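Local coordinates for protein phospholethanolamine N-methyltransferase 2 (Haemonchus contortus, PDB 4KRI) that probably methylates phosphomonomethylethanolamine and then phosphodimethylethanolamine with S-adenosylmethionine, the last steps of nematode phosphocholine synthesis, at residues T305-L308 and F309-Y313; I379-E382 and E383-R386; W207-N210 and L211-L214. All coordinates share one frame; numbering follows the deposited sequence.

Interaction 1 of 3, residues T305-L308 and F309-Y313; sequences TDKL and FSRIY
Thr305 to Leu308 and Phe309 to Ile312 are joined by four i to i+4 backbone bonds, from Phe309 N to Thr305 O through Ile312 N to Leu308 O, which make the first turns of the α-helix 305-315. This helix belongs to the Rossmann-like methyltransferase domain and precedes the strand 320-329 in the chain. Its buried side carries Thr305, Leu308, Phe309 and Ile312. Thr305 and Phe309 run side by side in the same direction, and the threonine methyl CG2 lies over one face of the phenyl ring, 4.0 Å from its centroid and 24° off the normal, a CH-pi contact displaced toward the rim. With CG2 anti to the backbone N, threonine directs its methyl at the ring. Phe309 also meets Phe427 with the ring planes about 15° apart and touches Ile358 of helix 352-362, as suits a large flat hydrocarbon between helix and sheet. Further along, Leu308 CG approaches Ile312 CD1 at 4.0 Å, two branched chains crossing at a slant, while Ile312 also packs on Val322.

Polar residues occupy the outer side. Arg311 turns one guanidinium face to Lys307 CG, and its NE is hydrogen-bonded to the carbonyl of Cys281. The like-charged ends, Lys307 NZ and Arg311 NH2, stay 4.7 Å apart. Serine, short and hydroxylated, can fold back on its own helix: with chi1 at 74°, Ser310 OG sits between backbone N and carbonyl carbon and donates to Lys307 O at 2.8 Å, so that this one oxygen accepts both the hydroxyl and Arg311 N.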
# COMPACT_ATOMS: atom_id res chain seq x y z
N THR A 305 -4.30 12.04 -11.35
CA THR A 305 -4.36 12.96 -10.21
C THR A 305 -5.80 13.37 -9.84
O THR A 305 -6.14 13.45 -8.66
CB THR A 305 -3.52 14.22 -10.47
OG1 THR A 305 -2.26 13.84 -11.03
CG2 THR A 305 -3.29 14.98 -9.18
N ASP A 306 -6.63 13.62 -10.85
CA ASP A 306 -8.05 13.94 -10.61
C ASP A 306 -8.76 12.87 -9.76
O ASP A 306 -9.45 13.19 -8.79
CB ASP A 306 -8.80 14.12 -11.93
CG ASP A 306 -10.28 14.40 -11.73
OD1 ASP A 306 -11.08 13.43 -11.78
OD2 ASP A 306 -10.66 15.58 -11.54
N LYS A 307 -8.59 11.60 -10.14
CA LYS A 307 -9.23 10.52 -9.40
C LYS A 307 -8.68 10.48 -7.98
O LYS A 307 -9.43 10.34 -7.03
CB LYS A 307 -9.03 9.17 -10.10
CG LYS A 307 -9.62 8.00 -9.31
CD LYS A 307 -9.30 6.65 -9.94
CE LYS A 307 -10.21 6.34 -11.12
NZ LYS A 307 -10.20 4.88 -11.45
N LEU A 308 -7.36 10.59 -7.85
CA LEU A 308 -6.72 10.55 -6.54
C LEU A 308 -7.24 11.66 -5.65
O LEU A 308 -7.59 11.42 -4.49
CB LEU A 308 -5.21 10.68 -6.66
CG LEU A 308 -4.48 10.67 -5.32
CD1 LEU A 308 -4.55 9.31 -4.66
CD2 LEU A 308 -3.04 11.08 -5.54
N PHE A 309 -7.30 12.87 -6.19
CA PHE A 309 -7.77 14.01 -5.40
C PHE A 309 -9.23 13.88 -4.98
O PHE A 309 -9.58 14.27 -3.87
CB PHE A 309 -7.51 15.35 -6.12
CG PHE A 309 -6.10 15.89 -5.94
CD1 PHE A 309 -5.03 15.04 -5.74
CD2 PHE A 309 -5.87 17.26 -5.96
CE1 PHE A 309 -3.73 15.53 -5.59
CE2 PHE A 309 -4.58 17.76 -5.81
CZ PHE A 309 -3.51 16.90 -5.61
N SER A 310 -10.08 13.32 -5.85
CA SER A 310 -11.48 13.11 -5.48
C SER A 310 -11.61 12.05 -4.38
O SER A 310 -12.45 12.17 -3.49
CB SER A 310 -12.32 12.70 -6.69
OG SER A 310 -12.05 11.36 -7.05
N ARG A 311 -10.76 11.02 -4.45
CA ARG A 311 -10.75 10.00 -3.40
C ARG A 311 -10.26 10.54 -2.06
O ARG A 311 -10.81 10.20 -1.00
CB ARG A 311 -9.86 8.82 -3.82
CG ARG A 311 -10.36 8.05 -5.02
CD ARG A 311 -10.19 6.57 -4.75
NE ARG A 311 -10.68 5.71 -5.83
CZ ARG A 311 -11.94 5.68 -6.26
NH1 ARG A 311 -12.85 6.47 -5.71
NH2 ARG A 311 -12.28 4.86 -7.24
N ILE A 312 -9.25 11.40 -2.10
CA ILE A 312 -8.77 12.07 -0.90
C ILE A 312 -9.85 12.97 -0.31
O ILE A 312 -10.10 12.95 0.90
CB ILE A 312 -7.50 12.90 -1.21
CG1 ILE A 312 -6.31 11.97 -1.45
CG2 ILE A 312 -7.21 13.90 -0.10
CD1 ILE A 312 -5.08 12.69 -1.97
N TYR A 313 -10.49 13.77 -1.16
CA TYR A 313 -11.58 14.63 -0.72
C TYR A 313 -12.67 13.82 -0.03
O TYR A 313 -13.18 14.21 1.03
CB TYR A 313 -12.14 15.39 -1.93
CG TYR A 313 -13.16 16.43 -1.59
CD1 TYR A 313 -12.80 17.76 -1.45
CD2 TYR A 313 -14.50 16.10 -1.42
CE1 TYR A 313 -13.75 18.74 -1.15
CE2 TYR A 313 -15.45 17.07 -1.11
CZ TYR A 313 -15.06 18.38 -0.98
OH TYR A 313 -16.00 19.35 -0.68

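Interaction 2 of 3, residues I379-E382 and E383-R386; sequences ILLE and ERER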
# COMPACT_ATOMS: atom_id res chain seq x y z
N ILE A 379 19.25 19.42 -0.05
CA ILE A 379 19.16 18.05 0.42
C ILE A 379 20.00 17.11 -0.45
O ILE A 379 20.73 16.26 0.07
CB ILE A 379 17.68 17.57 0.48
CG1 ILE A 379 16.93 18.28 1.61
CG2 ILE A 379 17.63 16.07 0.69
CD1 ILE A 379 15.41 18.17 1.54
N LEU A 380 19.91 17.27 -1.77
CA LEU A 380 20.67 16.42 -2.68
C LEU A 380 22.17 16.57 -2.44
O LEU A 380 22.91 15.59 -2.44
CB LEU A 380 20.34 16.74 -4.14
CG LEU A 380 18.95 16.34 -4.65
CD1 LEU A 380 18.69 17.00 -6.00
CD2 LEU A 380 18.83 14.84 -4.78
N LEU A 381 22.60 17.81 -2.21
CA LEU A 381 24.02 18.09 -1.96
C LEU A 381 24.52 17.46 -0.66
O LEU A 381 25.62 16.90 -0.61
CB LEU A 381 24.28 19.59 -1.92
CG LEU A 381 24.13 20.31 -3.27
CD1 LEU A 381 24.22 21.82 -3.10
CD2 LEU A 381 25.20 19.82 -4.22
N GLU A 382 23.72 17.58 0.40
CA GLU A 382 24.05 17.03 1.71
C GLU A 382 24.07 15.52 1.63
O GLU A 382 25.01 14.87 2.09
CB GLU A 382 23.02 17.49 2.74
CG GLU A 382 23.23 16.94 4.15
CD GLU A 382 22.37 17.65 5.19
OE1 GLU A 382 21.53 18.49 4.80
OE2 GLU A 382 22.55 17.37 6.39
N GLU A 383 23.01 14.96 1.06
CA GLU A 383 22.91 13.52 0.90
C GLU A 383 24.11 12.97 0.14
O GLU A 383 24.71 11.97 0.55
CB GLU A 383 21.58 13.15 0.22
CG GLU A 383 20.39 13.21 1.20
CD GLU A 383 19.03 13.00 0.53
OE1 GLU A 383 18.03 12.84 1.26
OE2 GLU A 383 18.95 13.02 -0.72
N ARG A 384 24.50 13.63 -0.95
CA ARG A 384 25.61 13.13 -1.76
C ARG A 384 26.96 13.19 -1.06
O ARG A 384 27.79 12.29 -1.24
CB ARG A 384 25.70 13.82 -3.12
CG ARG A 384 26.64 13.09 -4.07
CD ARG A 384 26.87 13.87 -5.33
NE ARG A 384 27.45 15.17 -5.03
CZ ARG A 384 27.70 16.10 -5.94
NH1 ARG A 384 27.44 15.86 -7.22
NH2 ARG A 384 28.22 17.26 -5.59
N GLU A 385 27.20 14.22 -0.26
CA GLU A 385 28.47 14.27 0.46
C GLU A 385 28.51 13.10 1.45
O GLU A 385 29.58 12.58 1.76
CB GLU A 385 28.66 15.60 1.18
CG GLU A 385 30.12 15.89 1.56
CD GLU A 385 31.04 15.98 0.34
OE1 GLU A 385 30.56 16.32 -0.76
OE2 GLU A 385 32.25 15.70 0.49
N ARG A 386 27.33 12.68 1.90
CA ARG A 386 27.23 11.54 2.82
C ARG A 386 27.56 10.19 2.17
O ARG A 386 28.37 9.44 2.71
CB ARG A 386 25.86 11.53 3.51
CG ARG A 386 25.84 10.84 4.87
CD ARG A 386 24.70 11.35 5.74
NE ARG A 386 23.38 11.05 5.18
CZ ARG A 386 22.39 11.94 5.06
NH1 ARG A 386 22.57 13.18 5.48
NH2 ARG A 386 21.23 11.58 4.54
O HOH W 1 27.84 17.63 -2.24
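Ile379 and Glu383, one helical turn apart, make the buried part of this contact, a methyl against a carboxylate: the methyl CG2 of Ile379 lies 3.3 Å from Glu383 OE1, the two side chains running alongside each other. Glu383 has CG beside its backbone N (chi1 -77°) and is extended beyond it, which sets the carboxylate alongside that methyl. Although buried, both its oxygens are satisfied, OE1 by Gly205 N and OE2 by Trp410 NE1, two bonds that fix the group's rotation.

The charge pairing is loose. Glu382 OE2 and Arg386 NH1 stay 4.3 Å apart, beyond a salt bridge, the carboxylate and guanidinium planes turned 70° apart; Arg386 instead gives NH2 to the carbonyl of Ile196. On the exposed side a water donates to Leu381 O at 2.8 Å and is held weakly by Arg384 NH2 and Glu385 OE1, a place suited to long charged chains.

Four i to i+4 backbone bonds, Glu383 N to Ile379 O at 2.8 Å being the shortest, run through the α-helix 373-389. Leu380, a compact apolar residue, packs on Trp410, Leu414 and Ile417 of helix 400-418, while Glu383 touches Ile196 and Phe197 of helix 187-197.

Interaction 3 of 3, residues W207-N210 and L211-L214; sequences WNQN and LAIL
Asn210 and Leu214 cross at a slant one turn apart on the helix 206-215, the α-helix that precedes the first strand, 225-229, of the Rossmann-like methyltransferase core. The amide nitrogen ND2 of Asn210 rests against the methyl CD1 of Leu214 at 3.7 Å, with CG of the leucine a little farther off. Leu214 has its CG beside the backbone N (chi1 -76°), which lays the branch point 3.4 Å from Asn210 O, over the turn before it. Asparagine suits this buried position because both ends of its amide have polar partners: ND2 donates to Gln239 OE1, and OD1 accepts from Arg296 NH1. Together these bonds settle which way the amide is turned, close to the bound S-adenosylhomocysteine.

A second crossing pair, Gln209 and Ile213, repeats the pattern one residue earlier. Gln209 has CG anti to the backbone N but bends at chi2 (65°), and so brings NE2 to 3.8 Å from Ile213 CG1. Its other amide end, OE1, accepts a bond from Arg375 NE, so the buried glutamine amide is not left without a polar partner at that oxygen. The apolar isoleucine continues onto Phe294, Leu323 and Thr325, side chains of two strands of the sheet.

Trp207 and Leu211 are related chiefly through the backbone, with Leu211 N donating to Trp207 O at 3.0 Å; that carbonyl also accepts from Gln239 NE2. Leu211 packs on Gln239 and Phe244, and the side chain of Trp207 touches Glu243, all of helix 235-244. Ala212, at the exposed side, needs little room: its CB sits 3.5 Å from Gln209 O, and its N donates to Asn208 O at 3.2 Å.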
# COMPACT_ATOMS: atom_id res chain seq x y z
N TRP A 207 14.48 11.94 8.51
CA TRP A 207 13.66 12.23 9.70
C TRP A 207 13.47 13.73 9.91
O TRP A 207 12.36 14.20 10.10
CB TRP A 207 14.29 11.60 10.95
CG TRP A 207 13.70 12.09 12.27
CD1 TRP A 207 13.95 13.28 12.90
CD2 TRP A 207 12.79 11.38 13.12
NE1 TRP A 207 13.24 13.36 14.08
CE2 TRP A 207 12.53 12.20 14.24
CE3 TRP A 207 12.18 10.13 13.03
CZ2 TRP A 207 11.66 11.81 15.26
CZ3 TRP A 207 11.32 9.75 14.05
CH2 TRP A 207 11.07 10.58 15.15
N ASN A 208 14.56 14.49 9.88
CA ASN A 208 14.46 15.92 10.15
C ASN A 208 13.59 16.63 9.12
O ASN A 208 12.85 17.56 9.46
CB ASN A 208 15.84 16.57 10.18
CG ASN A 208 16.64 16.19 11.40
OD1 ASN A 208 16.06 15.84 12.44
ND2 ASN A 208 17.96 16.26 11.30
N GLN A 209 13.68 16.23 7.86
CA GLN A 209 12.91 16.92 6.84
C GLN A 209 11.45 16.55 6.95
O GLN A 209 10.57 17.41 6.81
CB GLN A 209 13.42 16.61 5.43
CG GLN A 209 12.68 17.37 4.34
CD GLN A 209 12.89 18.88 4.41
OE1 GLN A 209 14.01 19.36 4.58
NE2 GLN A 209 11.80 19.65 4.28
N ASN A 210 11.17 15.28 7.19
CA ASN A 210 9.78 14.88 7.33
C ASN A 210 9.10 15.58 8.51
O ASN A 210 7.92 15.91 8.45
CB ASN A 210 9.63 13.37 7.44
CG ASN A 210 8.22 12.92 7.12
OD1 ASN A 210 7.79 13.02 5.97
ND2 ASN A 210 7.50 12.47 8.13
N LEU A 211 9.86 15.83 9.58
CA LEU A 211 9.27 16.52 10.72
C LEU A 211 8.91 17.96 10.36
O LEU A 211 7.87 18.47 10.76
CB LEU A 211 10.23 16.51 11.92
CG LEU A 211 9.70 17.16 13.20
CD1 LEU A 211 8.52 16.35 13.73
CD2 LEU A 211 10.80 17.26 14.24
N ALA A 212 9.78 18.60 9.59
CA ALA A 212 9.53 19.97 9.15
C ALA A 212 8.27 20.02 8.27
O ALA A 212 7.47 20.95 8.39
CB ALA A 212 10.74 20.52 8.40
N ILE A 213 8.09 19.02 7.42
CA ILE A 213 6.90 18.95 6.57
C ILE A 213 5.63 18.71 7.39
O ILE A 213 4.61 19.37 7.16
CB ILE A 213 7.07 17.86 5.49
CG1 ILE A 213 8.26 18.22 4.61
CG2 ILE A 213 5.81 17.72 4.64
CD1 ILE A 213 8.44 17.33 3.44
N LEU A 214 5.69 17.80 8.35
CA LEU A 214 4.53 17.52 9.19
C LEU A 214 4.04 18.75 9.94
O LEU A 214 2.84 18.93 10.14
CB LEU A 214 4.84 16.42 10.21
CG LEU A 214 4.87 15.02 9.62
CD1 LEU A 214 5.28 14.01 10.70
CD2 LEU A 214 3.51 14.66 9.03

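All three interactions are side-chain contacts within single helices, each partly buried. Interaction 1 belongs to a helix that packs on strand 320-329 and beside helix 352-362, and its inner side is purely apolar apart from a threonine. Interaction 3, about 24 Å away between centres, also rests on the sheet but lies near the cofactor product, and there buried amides join the hydrocarbon. Interaction 2 sits farthest from the chain's centre, among helices near the bound phosphomonomethylethanolamine, where a buried carboxylate contrasts with a watered outer side. Interactions 2 and 3 touch, through Ile379 CD1 and Gln209 OE1 at 3.5 Å, whereas interaction 1 meets neither.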